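Local coordinates for protein putative decarboxylase involved in desferrioxamine biosynthesis (Erwinia amylovora, PDB 5O5C) that probably decarboxylates lysine with the help of pyridoxal 5'-phosphate, as a group II decarboxylase of the desferrioxamine siderophore pathway, at residues N419-P422 against A423-V426; E452-T455 against N456-K459; L500-H503 against Y504-Q508. All coordinates share one frame; numbering follows the deposited sequence.

In the fold
The three contacts come in sequence order in the C-terminal part of this fold-type I enzyme, on one side of the chain's centre. Contact 1 joins the end of helix 397-420 to strand 424-426, an outer strand of the four-stranded antiparallel sheet. Contact 2 lies on helix 448-464 and contact 3 on helix 491-510. The centres of contacts 2 and 3 are about 9 Å apart, and Ile453, Asn456 and Ile457 meet the last helix directly. The centre of contact 1 is about 14 Å from that of contact 3, which it touches through His421 and Ile424, and about 17 Å from that of contact 2, without touch. Turn and helices are held against one sheet, consistent with the small C-terminal domain of fold-type I enzymes.

Contact 1 (N419-P422 against A423-V426); sequences NAHP and AIEV
A type I beta turn from His421 to Ile424 carries the chain from helix 397-420 into strand 424-426. Its closing bond runs from Ile424 N to His421 O (3.1 Å), and the donor stands well above the carbonyl plane, 64° out of it. The His421 side chain adds a second bond. Its ND1 takes the N-H of Ala423 at 3.2 Å, with the donor almost exactly in the ring plane, although the bond is bent to 136° at the hydrogen. With CG anti to the backbone N (chi1 -154°), the His421 imidazole turns its ND1 edge to the next residues, and His421 CE1 comes to 3.5 Å from Ala423 CB. The turn thus delivers Ile424 into an outer strand of the four-stranded antiparallel sheet, where strand 434-439 is its neighbour; Ile424 packs on Phe437 and on Val502 of the last helix. On the turn side, Ile424 CG1 lies 3.7 Å from His421 CB. Further out, the two ends of 419-426 meet, Val426 coming back beside Asn419: Val426 CG2 reaches Asn419 OD1 at 3.5 Å, the two side chains crossing at about a right angle, while Val426 CG1 approaches Asn419 N at 3.9 Å.

Contact 2 (E452-T455 against N456-K459); sequences EINT and NIRK
Glu452 offers its carbonyl oxygen to Asn456 N at 2.9 Å, the donor tilted 20° from the carbonyl plane. The amide of Asn456 comes to the same oxygen: its CG stands beside the backbone N (chi1 -67°), which folds the side chain back along the helix and leaves ND2 2.8 Å from Glu452 O. Next, Ile453 O accepts Ile457 N at 3.0 Å, and Ile457 CG1 comes to 3.4 Å from Ile453 O, with CD1 a little further off. At Asn454 the backbone oxygen takes Arg458 N in a nearly straight bond (167°), whereas its side chain turns away from the following turn: ND2 bonds back to Thr450 O and OD1 receives Tyr439 N, tying the helix to strand 434-439. Thr455 closes the series with a weak bond from Lys459 N to Thr455 O, and CB and CG of Lys459 are each 3.7 Å from that Thr455 oxygen. Arg458 extends from the helix toward a long, weak ion pair with Asp136 of the second subunit. Four successive i to i+4 bonds mark regular alpha-helix, here amphipathic: Ile453 and Ile457 are buried between the antiparallel sheet and helix 491-510, and Asn454 against the sheet.

Contact 3 (L500-H503 against Y504-Q508); sequences LIVH and YGREQ
The phenol ring of Tyr504 has His503 ND1 over one face, 4.0 Å above the plane and offset toward the rim. The two rings are neither stacked nor edge-to-face, since their planes make 47° and the side chains slant across each other. Leu500 lies alongside the tyrosine and points the same way; its CG and CD1 both come to 3.6 Å from Tyr504 CE2, a snug apolar contact one helical turn apart. The guanidinium of Arg506 carries Val502 CG2 over one face, above its centre at 4.3 Å. That placement follows from an extended chain whose CG stands anti to the carbonyl carbon (chi1 -58°): Arg506 CG passes 3.1 Å from Val502 O before the planar group reaches back over the valine. On the exposed flank, the carboxylate of Glu507 lies obliquely by the His503 imidazole, Glu507 OE1 being 4.0 Å from His503 CE1. The two planes are nearly perpendicular at 83°, and a positive charge on His503, if present, would probably be favoured by the nearby carboxylate, though their charged atoms do not touch. Beneath these groups the backbone repeats its i to i+4 bonds, notably Tyr504 N to Leu500 O, almost straight, and Glu507 N to His503 O at 2.8 Å. Gly505 is buried facing helix 448-464; having no side chain, it leaves its CA for Ile457 CD1 to touch. Helix 491-510 lies among its neighbours: Ile501 faces strands 434-439 and 477-483, Tyr504 rests on Ala460 and Ser464 of helix 448-464, and Val502 and Arg506 pack on Tyr439 and His421.

Contact 1 (N419-P422 against A423-V426)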
loop_
_atom_site.group_PDB
_atom_site.type_symbol
_atom_site.label_atom_id
_atom_site.label_comp_id
_atom_site.label_asym_id
_atom_site.label_seq_id
_atom_site.Cartn_x
_atom_site.Cartn_y
_atom_site.Cartn_z
ATOM N N ASN B 419 0.234 -36.950 -12.564
ATOM C CA ASN B 419 -0.265 -38.208 -12.015
ATOM C C ASN B 419 0.197 -39.372 -12.881
ATOM O O ASN B 419 0.760 -40.323 -12.390
ATOM C CB ASN B 419 -1.803 -38.179 -11.900
ATOM C CG ASN B 419 -2.349 -39.277 -11.015
ATOM O OD1 ASN B 419 -1.791 -39.580 -9.942
ATOM N ND2 ASN B 419 -3.452 -39.877 -11.442
ATOM N N ALA B 420 -0.023 -39.256 -14.185
ATOM C CA ALA B 420 0.562 -40.149 -15.178
ATOM C C ALA B 420 2.029 -40.565 -14.877
ATOM O O ALA B 420 2.403 -41.723 -15.088
ATOM C CB ALA B 420 0.451 -39.502 -16.552
ATOM N N HIS B 421 2.852 -39.645 -14.371
ATOM C CA HIS B 421 4.258 -39.967 -14.102
ATOM C C HIS B 421 4.483 -40.842 -12.839
ATOM O O HIS B 421 4.120 -40.410 -11.767
ATOM C CB HIS B 421 5.087 -38.682 -14.040
ATOM C CG HIS B 421 6.517 -38.885 -14.389
ATOM N ND1 HIS B 421 7.341 -39.701 -13.651
ATOM C CD2 HIS B 421 7.286 -38.365 -15.374
ATOM C CE1 HIS B 421 8.549 -39.702 -14.180
ATOM N NE2 HIS B 421 8.546 -38.899 -15.224
ATOM N N PRO B 422 5.118 -42.059 -12.966
ATOM C CA PRO B 422 5.341 -42.996 -11.806
ATOM C C PRO B 422 6.258 -42.454 -10.721
ATOM O O PRO B 422 6.110 -42.796 -9.527
ATOM C CB PRO B 422 6.025 -44.218 -12.454
ATOM C CG PRO B 422 5.748 -44.091 -13.924
ATOM C CD PRO B 422 5.714 -42.617 -14.191
ATOM N N ALA B 423 7.226 -41.638 -11.140
ATOM C CA ALA B 423 8.101 -40.916 -10.210
ATOM C C ALA B 423 7.478 -39.671 -9.528
ATOM O O ALA B 423 8.010 -39.203 -8.531
ATOM C CB ALA B 423 9.401 -40.538 -10.919
ATOM N N ILE B 424 6.370 -39.146 -10.037
ATOM C CA ILE B 424 5.688 -37.993 -9.400
ATOM C C ILE B 424 4.522 -38.411 -8.542
ATOM O O ILE B 424 3.625 -39.085 -9.000
ATOM C CB ILE B 424 5.166 -36.978 -10.427
ATOM C CG1 ILE B 424 6.305 -36.481 -11.323
ATOM C CG2 ILE B 424 4.426 -35.801 -9.730
ATOM C CD1 ILE B 424 7.335 -35.640 -10.634
ATOM N N GLU B 425 4.574 -38.014 -7.279
ATOM C CA GLU B 425 3.457 -38.136 -6.353
ATOM C C GLU B 425 2.655 -36.805 -6.268
ATOM O O GLU B 425 3.220 -35.787 -5.855
ATOM C CB GLU B 425 4.021 -38.459 -4.993
ATOM C CG GLU B 425 2.970 -38.801 -3.969
ATOM C CD GLU B 425 3.518 -38.670 -2.582
ATOM O OE1 GLU B 425 4.610 -39.234 -2.332
ATOM O OE2 GLU B 425 2.879 -37.979 -1.765
ATOM N N VAL B 426 1.366 -36.848 -6.617
ATOM C CA VAL B 426 0.451 -35.676 -6.563
ATOM C C VAL B 426 -0.510 -35.861 -5.400
ATOM O O VAL B 426 -0.838 -36.977 -5.078
ATOM C CB VAL B 426 -0.331 -35.450 -7.874
ATOM C CG1 VAL B 426 0.596 -35.278 -9.044
ATOM C CG2 VAL B 426 -1.299 -36.573 -8.173
#

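Contact 2 (E452-T455 against N456-K459)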
loop_
_atom_site.group_PDB
_atom_site.type_symbol
_atom_site.label_atom_id
_atom_site.label_comp_id
_atom_site.label_asym_id
_atom_site.label_seq_id
_atom_site.Cartn_x
_atom_site.Cartn_y
_atom_site.Cartn_z
ATOM N N GLU B 452 15.273 -33.471 1.206
ATOM C CA GLU B 452 16.473 -32.960 0.595
ATOM C C GLU B 452 16.360 -33.013 -0.918
ATOM O O GLU B 452 16.652 -32.048 -1.610
ATOM C CB GLU B 452 17.688 -33.736 1.067
ATOM C CG GLU B 452 18.090 -33.391 2.503
ATOM C CD GLU B 452 18.982 -34.447 3.145
ATOM O OE1 GLU B 452 20.056 -34.738 2.565
ATOM O OE2 GLU B 452 18.612 -34.976 4.225
ATOM N N ILE B 453 15.885 -34.139 -1.433
ATOM C CA ILE B 453 15.922 -34.331 -2.850
ATOM C C ILE B 453 14.964 -33.298 -3.500
ATOM O O ILE B 453 15.326 -32.710 -4.467
ATOM C CB ILE B 453 15.693 -35.831 -3.248
ATOM C CG1 ILE B 453 16.462 -36.151 -4.527
ATOM C CG2 ILE B 453 14.228 -36.180 -3.383
ATOM C CD1 ILE B 453 16.085 -37.457 -5.214
ATOM N N ASN B 454 13.788 -33.023 -2.930
ATOM C CA ASN B 454 12.844 -32.082 -3.583
ATOM C C ASN B 454 13.233 -30.612 -3.420
ATOM O O ASN B 454 13.079 -29.822 -4.365
ATOM C CB ASN B 454 11.426 -32.325 -3.082
ATOM C CG ASN B 454 10.808 -33.566 -3.688
ATOM O OD1 ASN B 454 10.243 -33.507 -4.753
ATOM N ND2 ASN B 454 10.920 -34.689 -3.007
ATOM N N THR B 455 13.736 -30.250 -2.243
ATOM C CA THR B 455 14.306 -28.919 -2.036
ATOM C C THR B 455 15.504 -28.677 -2.926
ATOM O O THR B 455 15.662 -27.562 -3.369
ATOM C CB THR B 455 14.680 -28.587 -0.567
ATOM O OG1 THR B 455 15.182 -27.249 -0.518
ATOM C CG2 THR B 455 15.757 -29.501 0.020
ATOM N N ASN B 456 16.331 -29.696 -3.211
ATOM C CA ASN B 456 17.384 -29.505 -4.202
ATOM C C ASN B 456 16.893 -29.448 -5.627
ATOM O O ASN B 456 17.488 -28.759 -6.396
ATOM C CB ASN B 456 18.514 -30.511 -4.046
ATOM C CG ASN B 456 19.272 -30.293 -2.748
ATOM O OD1 ASN B 456 19.747 -29.193 -2.477
ATOM N ND2 ASN B 456 19.307 -31.305 -1.912
ATOM N N ILE B 457 15.804 -30.141 -5.977
ATOM C CA ILE B 457 15.257 -29.989 -7.309
ATOM C C ILE B 457 14.836 -28.550 -7.552
ATOM O O ILE B 457 15.152 -27.967 -8.568
ATOM C CB ILE B 457 14.044 -30.893 -7.560
ATOM C CG1 ILE B 457 14.483 -32.363 -7.751
ATOM C CG2 ILE B 457 13.291 -30.413 -8.766
ATOM C CD1 ILE B 457 13.343 -33.322 -7.688
ATOM N N ARG B 458 14.090 -27.957 -6.640
ATOM C CA ARG B 458 13.659 -26.549 -6.862
ATOM C C ARG B 458 14.834 -25.579 -7.016
ATOM O O ARG B 458 14.826 -24.657 -7.882
ATOM C CB ARG B 458 12.735 -26.140 -5.735
ATOM C CG ARG B 458 12.560 -24.649 -5.494
ATOM C CD ARG B 458 11.555 -24.534 -4.359
ATOM N NE ARG B 458 11.385 -23.195 -3.787
ATOM C CZ ARG B 458 10.872 -22.162 -4.431
ATOM N NH1 ARG B 458 10.577 -22.283 -5.701
ATOM N NH2 ARG B 458 10.687 -20.999 -3.827
ATOM N N LYS B 459 15.848 -25.771 -6.171
ATOM C CA LYS B 459 17.040 -24.920 -6.223
ATOM C C LYS B 459 17.737 -25.131 -7.569
ATOM O O LYS B 459 18.058 -24.183 -8.258
ATOM C CB LYS B 459 17.941 -25.156 -4.985
ATOM C CG LYS B 459 17.434 -24.391 -3.756
ATOM C CD LYS B 459 18.528 -24.093 -2.729
ATOM C CE LYS B 459 18.964 -25.339 -1.965
ATOM N NZ LYS B 459 19.359 -25.023 -0.561
#

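Contact 3 (L500-H503 against Y504-Q508)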
loop_
_atom_site.group_PDB
_atom_site.type_symbol
_atom_site.label_atom_id
_atom_site.label_comp_id
_atom_site.label_asym_id
_atom_site.label_seq_id
_atom_site.Cartn_x
_atom_site.Cartn_y
_atom_site.Cartn_z
ATOM N N LEU B 500 12.332 -31.314 -16.508
ATOM C CA LEU B 500 13.326 -30.624 -15.707
ATOM C C LEU B 500 13.303 -31.053 -14.237
ATOM O O LEU B 500 14.325 -31.385 -13.647
ATOM C CB LEU B 500 13.071 -29.117 -15.820
ATOM C CG LEU B 500 14.256 -28.192 -15.704
ATOM C CD1 LEU B 500 15.314 -28.548 -16.730
ATOM C CD2 LEU B 500 13.759 -26.761 -15.893
ATOM N N ILE B 501 12.125 -31.071 -13.661
ATOM C CA ILE B 501 11.956 -31.568 -12.310
ATOM C C ILE B 501 12.513 -32.992 -12.167
ATOM O O ILE B 501 13.307 -33.242 -11.252
ATOM C CB ILE B 501 10.496 -31.511 -11.906
ATOM C CG1 ILE B 501 10.080 -30.047 -11.666
ATOM C CG2 ILE B 501 10.196 -32.291 -10.647
ATOM C CD1 ILE B 501 8.588 -29.904 -11.708
ATOM N N VAL B 502 12.109 -33.902 -13.059
ATOM C CA VAL B 502 12.602 -35.297 -12.999
ATOM C C VAL B 502 14.077 -35.438 -13.443
ATOM O O VAL B 502 14.784 -36.261 -12.894
ATOM C CB VAL B 502 11.676 -36.331 -13.716
ATOM C CG1 VAL B 502 10.250 -36.280 -13.204
ATOM C CG2 VAL B 502 11.687 -36.145 -15.207
ATOM N N HIS B 503 14.566 -34.623 -14.384
ATOM C CA HIS B 503 15.998 -34.588 -14.670
ATOM C C HIS B 503 16.797 -34.277 -13.393
ATOM O O HIS B 503 17.590 -35.085 -12.937
ATOM C CB HIS B 503 16.341 -33.598 -15.812
ATOM C CG HIS B 503 17.811 -33.510 -16.100
ATOM N ND1 HIS B 503 18.507 -32.321 -16.071
ATOM C CD2 HIS B 503 18.723 -34.469 -16.360
ATOM C CE1 HIS B 503 19.782 -32.553 -16.329
ATOM N NE2 HIS B 503 19.943 -33.851 -16.484
ATOM N N TYR B 504 16.508 -33.149 -12.750
ATOM C CA TYR B 504 17.261 -32.775 -11.533
ATOM C C TYR B 504 17.060 -33.766 -10.357
ATOM O O TYR B 504 17.966 -33.955 -9.555
ATOM C CB TYR B 504 16.971 -31.334 -11.119
ATOM C CG TYR B 504 17.496 -30.343 -12.117
ATOM C CD1 TYR B 504 18.844 -30.316 -12.464
ATOM C CD2 TYR B 504 16.654 -29.435 -12.727
ATOM C CE1 TYR B 504 19.335 -29.406 -13.366
ATOM C CE2 TYR B 504 17.141 -28.519 -13.640
ATOM C CZ TYR B 504 18.471 -28.505 -13.958
ATOM O OH TYR B 504 18.918 -27.593 -14.890
ATOM N N GLY B 505 15.887 -34.383 -10.282
ATOM C CA GLY B 505 15.603 -35.386 -9.291
ATOM C C GLY B 505 16.449 -36.612 -9.543
ATOM O O GLY B 505 17.197 -37.058 -8.650
ATOM N N ARG B 506 16.385 -37.138 -10.769
ATOM C CA ARG B 506 17.254 -38.259 -11.101
ATOM C C ARG B 506 18.747 -37.894 -10.927
ATOM O O ARG B 506 19.518 -38.723 -10.524
ATOM C CB ARG B 506 16.975 -38.794 -12.497
ATOM C CG ARG B 506 15.549 -39.251 -12.672
ATOM C CD ARG B 506 15.183 -39.405 -14.125
ATOM N NE ARG B 506 13.868 -40.021 -14.233
ATOM C CZ ARG B 506 13.176 -40.146 -15.359
ATOM N NH1 ARG B 506 13.691 -39.773 -16.521
ATOM N NH2 ARG B 506 11.990 -40.713 -15.338
ATOM N N GLU B 507 19.142 -36.680 -11.265
ATOM C CA GLU B 507 20.477 -36.179 -10.964
ATOM C C GLU B 507 20.859 -36.226 -9.459
ATOM O O GLU B 507 21.989 -36.530 -9.116
ATOM C CB GLU B 507 20.624 -34.762 -11.464
ATOM C CG GLU B 507 21.837 -34.040 -10.894
ATOM C CD GLU B 507 22.292 -32.855 -11.712
ATOM O OE1 GLU B 507 21.905 -32.725 -12.885
ATOM O OE2 GLU B 507 23.056 -32.057 -11.152
ATOM N N GLN B 508 19.921 -35.926 -8.574
ATOM C CA GLN B 508 20.174 -36.080 -7.150
ATOM C C GLN B 508 20.398 -37.566 -6.761
ATOM O O GLN B 508 21.254 -37.871 -5.941
ATOM C CB GLN B 508 19.021 -35.479 -6.337
ATOM C CG GLN B 508 18.760 -33.973 -6.494
ATOM C CD GLN B 508 19.888 -33.081 -6.006
ATOM O OE1 GLN B 508 20.442 -33.302 -4.958
ATOM N NE2 GLN B 508 20.226 -32.077 -6.777
#